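Local coordinates for protein glycerol-3-phosphate dehydrogenase [NAD(P)+] (Coxiella burnetii, PDB 3K96) that probably catalyses the NAD(P)H-dependent reduction of dihydroxyacetone phosphate to sn-glycerol 3-phosphate, the precursor for phospholipid synthesis, at residues N203-K216 with M247-L261. Sequence-based numbering, arbitrary orientation.
Sequences NDDMIGVELCGSVK and MGRLVSVFGGKQETL
Asp-205 links the two segments through its carboxylate. Asp-205 OD2 accepts two hydrogen bonds: Thr-260 OG1 donates at 2.6 Å to the anti lone pair, while Lys-257 N, 2.7 Å from OD2, comes from above the carboxylate plane with an N-H...O angle of 161°. As N-cap of helix 206-228, Asp-205 accepts through OD1 from Gly-208 N at 2.8 Å, and a water also donates to OD1. With CG anti to the backbone N (chi1 178°), the carboxylate reaches both helix starts. Asp-205 N donates to Asn-203 OD1, an Asx turn.

Backbones pack closely where Gly-208 CA lies 4.0 Å from Gly-256 CA. Gly-256 belongs to the Schellman motif that ends helix 233-253: its N bonds to Val-251 O, with Gly-255 as C-prime residue.

Apolar side chains meet between helices 206-216 and 247-253, whose axes approach to 9.1 Å and run roughly antiparallel (146°). Ile-207 CD1 and Leu-211 CD1 press on Phe-254 CB, the leucine methyl at 3.4 Å. Cys-212 is a knob among Met-247, Val-251, Thr-260 and Leu-261, its SG 3.6 Å from Met-247 SD.

Within the C-terminal family region, the helix following strand 198-203, which carries the predicted proton acceptor Lys-216, thus packs on helices 233-253 and 258-261. The carboxylate's bonds join two helix starts; three protein donors plus water would probably stabilise its charged form.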
loop_
_atom_site.group_PDB
_atom_site.type_symbol
_atom_site.label_atom_id
_atom_site.label_comp_id
_atom_site.label_asym_id
_atom_site.label_seq_id
_atom_site.Cartn_x
_atom_site.Cartn_y
_atom_site.Cartn_z
ATOM N N ASN A 203 -9.824 -4.383 -17.749
ATOM C CA ASN A 203 -10.488 -4.710 -16.511
ATOM C C ASN A 203 -11.985 -4.756 -16.848
ATOM O O ASN A 203 -12.497 -3.947 -17.607
ATOM C CB ASN A 203 -10.101 -3.693 -15.426
ATOM C CG ASN A 203 -10.894 -3.845 -14.154
ATOM O OD1 ASN A 203 -12.108 -3.942 -14.187
ATOM N ND2 ASN A 203 -10.216 -3.796 -13.019
ATOM N N ASP A 204 -12.660 -5.748 -16.295
ATOM C CA ASP A 204 -14.057 -6.009 -16.567
ATOM C C ASP A 204 -15.034 -5.364 -15.569
ATOM O O ASP A 204 -16.226 -5.633 -15.620
ATOM C CB ASP A 204 -14.265 -7.531 -16.432
ATOM C CG ASP A 204 -14.095 -8.032 -14.955
ATOM O OD1 ASP A 204 -13.122 -7.633 -14.266
ATOM O OD2 ASP A 204 -14.936 -8.839 -14.483
ATOM N N ASP A 205 -14.554 -4.501 -14.689
ATOM C CA ASP A 205 -15.390 -3.999 -13.617
ATOM C C ASP A 205 -15.440 -2.491 -13.538
ATOM O O ASP A 205 -14.863 -1.881 -12.636
ATOM C CB ASP A 205 -14.819 -4.587 -12.318
ATOM C CG ASP A 205 -15.543 -4.118 -11.077
ATOM O OD1 ASP A 205 -16.734 -3.731 -11.151
ATOM O OD2 ASP A 205 -14.899 -4.159 -10.007
ATOM N N MET A 206 -16.156 -1.876 -14.469
ATOM C CA MET A 206 -16.241 -0.425 -14.492
ATOM C C MET A 206 -16.745 0.143 -13.151
ATOM O O MET A 206 -16.195 1.096 -12.613
ATOM C CB MET A 206 -17.125 0.009 -15.651
ATOM C CG MET A 206 -17.327 1.480 -15.794
ATOM S SD MET A 206 -18.125 1.915 -17.393
ATOM C CE MET A 206 -16.942 1.367 -18.546
ATOM N N ILE A 207 -17.776 -0.453 -12.598
ATOM C CA ILE A 207 -18.333 0.086 -11.371
ATOM C C ILE A 207 -17.342 0.009 -10.203
ATOM O O ILE A 207 -17.205 0.965 -9.467
ATOM C CB ILE A 207 -19.695 -0.531 -11.030
ATOM C CG1 ILE A 207 -20.320 0.220 -9.878
ATOM C CG2 ILE A 207 -19.568 -2.026 -10.722
ATOM C CD1 ILE A 207 -21.818 0.178 -9.897
ATOM N N GLY A 208 -16.620 -1.091 -10.085
ATOM C CA GLY A 208 -15.650 -1.245 -9.018
ATOM C C GLY A 208 -14.527 -0.239 -9.173
ATOM O O GLY A 208 -14.091 0.366 -8.195
ATOM N N VAL A 209 -14.056 -0.064 -10.412
ATOM C CA VAL A 209 -12.996 0.881 -10.705
ATOM C C VAL A 209 -13.424 2.303 -10.320
ATOM O O VAL A 209 -12.669 3.054 -9.693
ATOM C CB VAL A 209 -12.548 0.802 -12.222
ATOM C CG1 VAL A 209 -11.659 1.967 -12.592
ATOM C CG2 VAL A 209 -11.836 -0.528 -12.498
ATOM N N GLU A 210 -14.645 2.672 -10.676
ATOM C CA GLU A 210 -15.153 3.991 -10.350
ATOM C C GLU A 210 -15.239 4.218 -8.856
ATOM O O GLU A 210 -14.831 5.235 -8.362
ATOM C CB GLU A 210 -16.559 4.172 -10.910
ATOM C CG GLU A 210 -16.623 4.423 -12.405
ATOM C CD GLU A 210 -18.074 4.530 -12.877
ATOM O OE1 GLU A 210 -18.540 5.649 -13.099
ATOM O OE2 GLU A 210 -18.763 3.496 -12.958
ATOM N N LEU A 211 -15.826 3.275 -8.150
ATOM C CA LEU A 211 -16.004 3.434 -6.730
ATOM C C LEU A 211 -14.672 3.472 -5.962
ATOM O O LEU A 211 -14.527 4.240 -5.016
ATOM C CB LEU A 211 -16.971 2.371 -6.212
ATOM C CG LEU A 211 -18.412 2.628 -6.678
ATOM C CD1 LEU A 211 -19.279 1.442 -6.311
ATOM C CD2 LEU A 211 -18.978 3.947 -6.067
ATOM N N CYS A 212 -13.699 2.678 -6.396
ATOM C CA CYS A 212 -12.372 2.703 -5.773
ATOM C C CYS A 212 -11.787 4.082 -5.928
ATOM O O CYS A 212 -11.243 4.656 -4.982
ATOM C CB CYS A 212 -11.434 1.680 -6.423
ATOM S SG CYS A 212 -11.714 0.017 -5.890
ATOM N N GLY A 213 -11.883 4.614 -7.147
ATOM C CA GLY A 213 -11.364 5.933 -7.425
ATOM C C GLY A 213 -12.104 7.029 -6.686
ATOM O O GLY A 213 -11.550 8.079 -6.429
ATOM N N SER A 214 -13.355 6.805 -6.327
ATOM C CA SER A 214 -14.109 7.874 -5.681
ATOM C C SER A 214 -13.838 7.936 -4.167
ATOM O O SER A 214 -14.279 8.861 -3.501
ATOM C CB SER A 214 -15.611 7.694 -5.935
ATOM O OG SER A 214 -16.129 6.606 -5.169
ATOM N N VAL A 215 -13.122 6.951 -3.646
ATOM C CA VAL A 215 -12.810 6.905 -2.217
ATOM C C VAL A 215 -11.330 7.163 -1.877
ATOM O O VAL A 215 -11.027 7.618 -0.793
ATOM C CB VAL A 215 -13.208 5.552 -1.650
ATOM C CG1 VAL A 215 -12.844 5.448 -0.165
ATOM C CG2 VAL A 215 -14.706 5.338 -1.832
ATOM N N LYS A 216 -10.412 6.922 -2.811
ATOM C CA LYS A 216 -8.993 7.020 -2.483
ATOM C C LYS A 216 -8.519 8.375 -1.951
ATOM O O LYS A 216 -7.658 8.407 -1.082
ATOM C CB LYS A 216 -8.115 6.642 -3.657
ATOM C CG LYS A 216 -8.270 7.570 -4.827
ATOM C CD LYS A 216 -6.949 7.898 -5.364
ATOM C CE LYS A 216 -7.035 8.974 -6.412
ATOM N NZ LYS A 216 -5.692 9.634 -6.468
ATOM N N MET A 247 -13.525 0.729 1.327
ATOM C CA MET A 247 -13.569 0.875 -0.120
ATOM C C MET A 247 -14.220 -0.434 -0.655
ATOM O O MET A 247 -15.109 -0.395 -1.483
ATOM C CB MET A 247 -12.161 1.069 -0.694
ATOM C CG MET A 247 -12.092 1.273 -2.212
ATOM S SD MET A 247 -10.384 1.359 -2.837
ATOM C CE MET A 247 -9.869 2.938 -2.178
ATOM N N GLY A 248 -13.805 -1.576 -0.113
ATOM C CA GLY A 248 -14.336 -2.876 -0.548
ATOM C C GLY A 248 -15.825 -3.030 -0.277
ATOM O O GLY A 248 -16.567 -3.604 -1.096
ATOM N N ARG A 249 -16.272 -2.500 0.861
ATOM C CA ARG A 249 -17.683 -2.561 1.235
ATOM C C ARG A 249 -18.547 -1.778 0.233
ATOM O O ARG A 249 -19.594 -2.248 -0.219
ATOM C CB ARG A 249 -17.878 -2.021 2.656
ATOM C CG ARG A 249 -19.270 -2.250 3.188
ATOM C CD ARG A 249 -19.412 -1.920 4.703
ATOM N NE ARG A 249 -18.505 -2.712 5.530
ATOM C CZ ARG A 249 -17.433 -2.247 6.163
ATOM N NH1 ARG A 249 -16.690 -3.085 6.872
ATOM N NH2 ARG A 249 -17.111 -0.958 6.124
ATOM N N LEU A 250 -18.105 -0.580 -0.098
ATOM C CA LEU A 250 -18.795 0.240 -1.052
ATOM C C LEU A 250 -18.840 -0.454 -2.428
ATOM O O LEU A 250 -19.896 -0.534 -3.069
ATOM C CB LEU A 250 -18.095 1.580 -1.171
ATOM C CG LEU A 250 -18.749 2.578 -2.132
ATOM C CD1 LEU A 250 -20.147 2.909 -1.653
ATOM C CD2 LEU A 250 -17.898 3.845 -2.273
ATOM N N VAL A 251 -17.693 -0.955 -2.863
ATOM C CA VAL A 251 -17.590 -1.660 -4.115
ATOM C C VAL A 251 -18.549 -2.861 -4.100
ATOM O O VAL A 251 -19.351 -3.061 -5.039
ATOM C CB VAL A 251 -16.135 -2.141 -4.343
ATOM C CG1 VAL A 251 -16.053 -3.178 -5.475
ATOM C CG2 VAL A 251 -15.234 -0.950 -4.605
ATOM N N SER A 252 -18.513 -3.619 -3.005
ATOM C CA SER A 252 -19.333 -4.819 -2.894
ATOM C C SER A 252 -20.807 -4.547 -3.001
ATOM O O SER A 252 -21.516 -5.263 -3.706
ATOM C CB SER A 252 -19.050 -5.568 -1.591
ATOM O OG SER A 252 -19.735 -6.811 -1.620
ATOM N N VAL A 253 -21.267 -3.511 -2.309
ATOM C CA VAL A 253 -22.667 -3.116 -2.315
ATOM C C VAL A 253 -23.176 -2.687 -3.704
ATOM O O VAL A 253 -24.381 -2.812 -4.000
ATOM C CB VAL A 253 -22.918 -1.983 -1.309
ATOM C CG1 VAL A 253 -24.279 -1.352 -1.542
ATOM C CG2 VAL A 253 -22.774 -2.502 0.120
ATOM N N PHE A 254 -22.295 -2.155 -4.551
ATOM C CA PHE A 254 -22.723 -1.792 -5.909
ATOM C C PHE A 254 -22.406 -2.866 -6.972
ATOM O O PHE A 254 -22.563 -2.625 -8.165
ATOM C CB PHE A 254 -22.167 -0.432 -6.306
ATOM C CG PHE A 254 -22.905 0.703 -5.688
ATOM C CD1 PHE A 254 -22.673 1.058 -4.376
ATOM C CD2 PHE A 254 -23.862 1.401 -6.414
ATOM C CE1 PHE A 254 -23.373 2.084 -3.793
ATOM C CE2 PHE A 254 -24.563 2.435 -5.840
ATOM C CZ PHE A 254 -24.316 2.781 -4.518
ATOM N N GLY A 255 -21.962 -4.040 -6.546
ATOM C CA GLY A 255 -21.673 -5.122 -7.492
ATOM C C GLY A 255 -20.291 -5.146 -8.146
ATOM O O GLY A 255 -20.076 -5.888 -9.115
ATOM N N GLY A 256 -19.358 -4.340 -7.645
ATOM C CA GLY A 256 -17.986 -4.350 -8.163
ATOM C C GLY A 256 -17.284 -5.620 -7.722
ATOM O O GLY A 256 -17.876 -6.420 -7.018
ATOM N N LYS A 257 -16.023 -5.800 -8.111
ATOM C CA LYS A 257 -15.274 -7.033 -7.796
ATOM C C LYS A 257 -14.090 -6.819 -6.852
ATOM O O LYS A 257 -13.442 -5.778 -6.921
ATOM C CB LYS A 257 -14.683 -7.590 -9.087
ATOM C CG LYS A 257 -15.606 -7.605 -10.284
ATOM C CD LYS A 257 -16.744 -8.601 -10.171
ATOM C CE LYS A 257 -17.511 -8.653 -11.500
ATOM N NZ LYS A 257 -18.570 -9.660 -11.487
ATOM N N GLN A 258 -13.769 -7.821 -6.015
ATOM C CA GLN A 258 -12.615 -7.726 -5.095
ATOM C C GLN A 258 -11.295 -7.676 -5.892
ATOM O O GLN A 258 -10.318 -7.055 -5.467
ATOM C CB GLN A 258 -12.599 -8.881 -4.066
ATOM C CG GLN A 258 -12.341 -10.294 -4.659
ATOM C CD GLN A 258 -12.377 -11.452 -3.618
ATOM O OE1 GLN A 258 -11.967 -11.294 -2.462
ATOM N NE2 GLN A 258 -12.847 -12.627 -4.059
ATOM N N GLU A 259 -11.273 -8.346 -7.037
ATOM C CA GLU A 259 -10.106 -8.339 -7.896
ATOM C C GLU A 259 -9.742 -6.893 -8.268
ATOM O O GLU A 259 -8.573 -6.573 -8.516
ATOM C CB GLU A 259 -10.353 -9.162 -9.177
ATOM C CG GLU A 259 -10.438 -10.697 -8.985
ATOM C CD GLU A 259 -11.716 -11.176 -8.304
ATOM O OE1 GLU A 259 -12.762 -10.507 -8.440
ATOM O OE2 GLU A 259 -11.672 -12.246 -7.649
ATOM N N THR A 260 -10.746 -6.022 -8.323
ATOM C CA THR A 260 -10.509 -4.629 -8.646
ATOM C C THR A 260 -9.908 -3.956 -7.430
ATOM O O THR A 260 -8.985 -3.149 -7.519
ATOM C CB THR A 260 -11.794 -3.917 -9.052
ATOM O OG1 THR A 260 -12.324 -4.563 -10.207
ATOM C CG2 THR A 260 -11.520 -2.464 -9.374
ATOM N N LEU A 261 -10.415 -4.324 -6.276
ATOM C CA LEU A 261 -9.949 -3.750 -5.012
ATOM C C LEU A 261 -8.452 -3.958 -4.745
ATOM O O LEU A 261 -7.765 -3.058 -4.266
ATOM C CB LEU A 261 -10.761 -4.352 -3.888
ATOM C CG LEU A 261 -10.600 -3.764 -2.511
ATOM C CD1 LEU A 261 -11.126 -2.300 -2.478
ATOM C CD2 LEU A 261 -11.373 -4.677 -1.555
HETATM O O HOH W 1 -18.483 -5.404 -12.108
#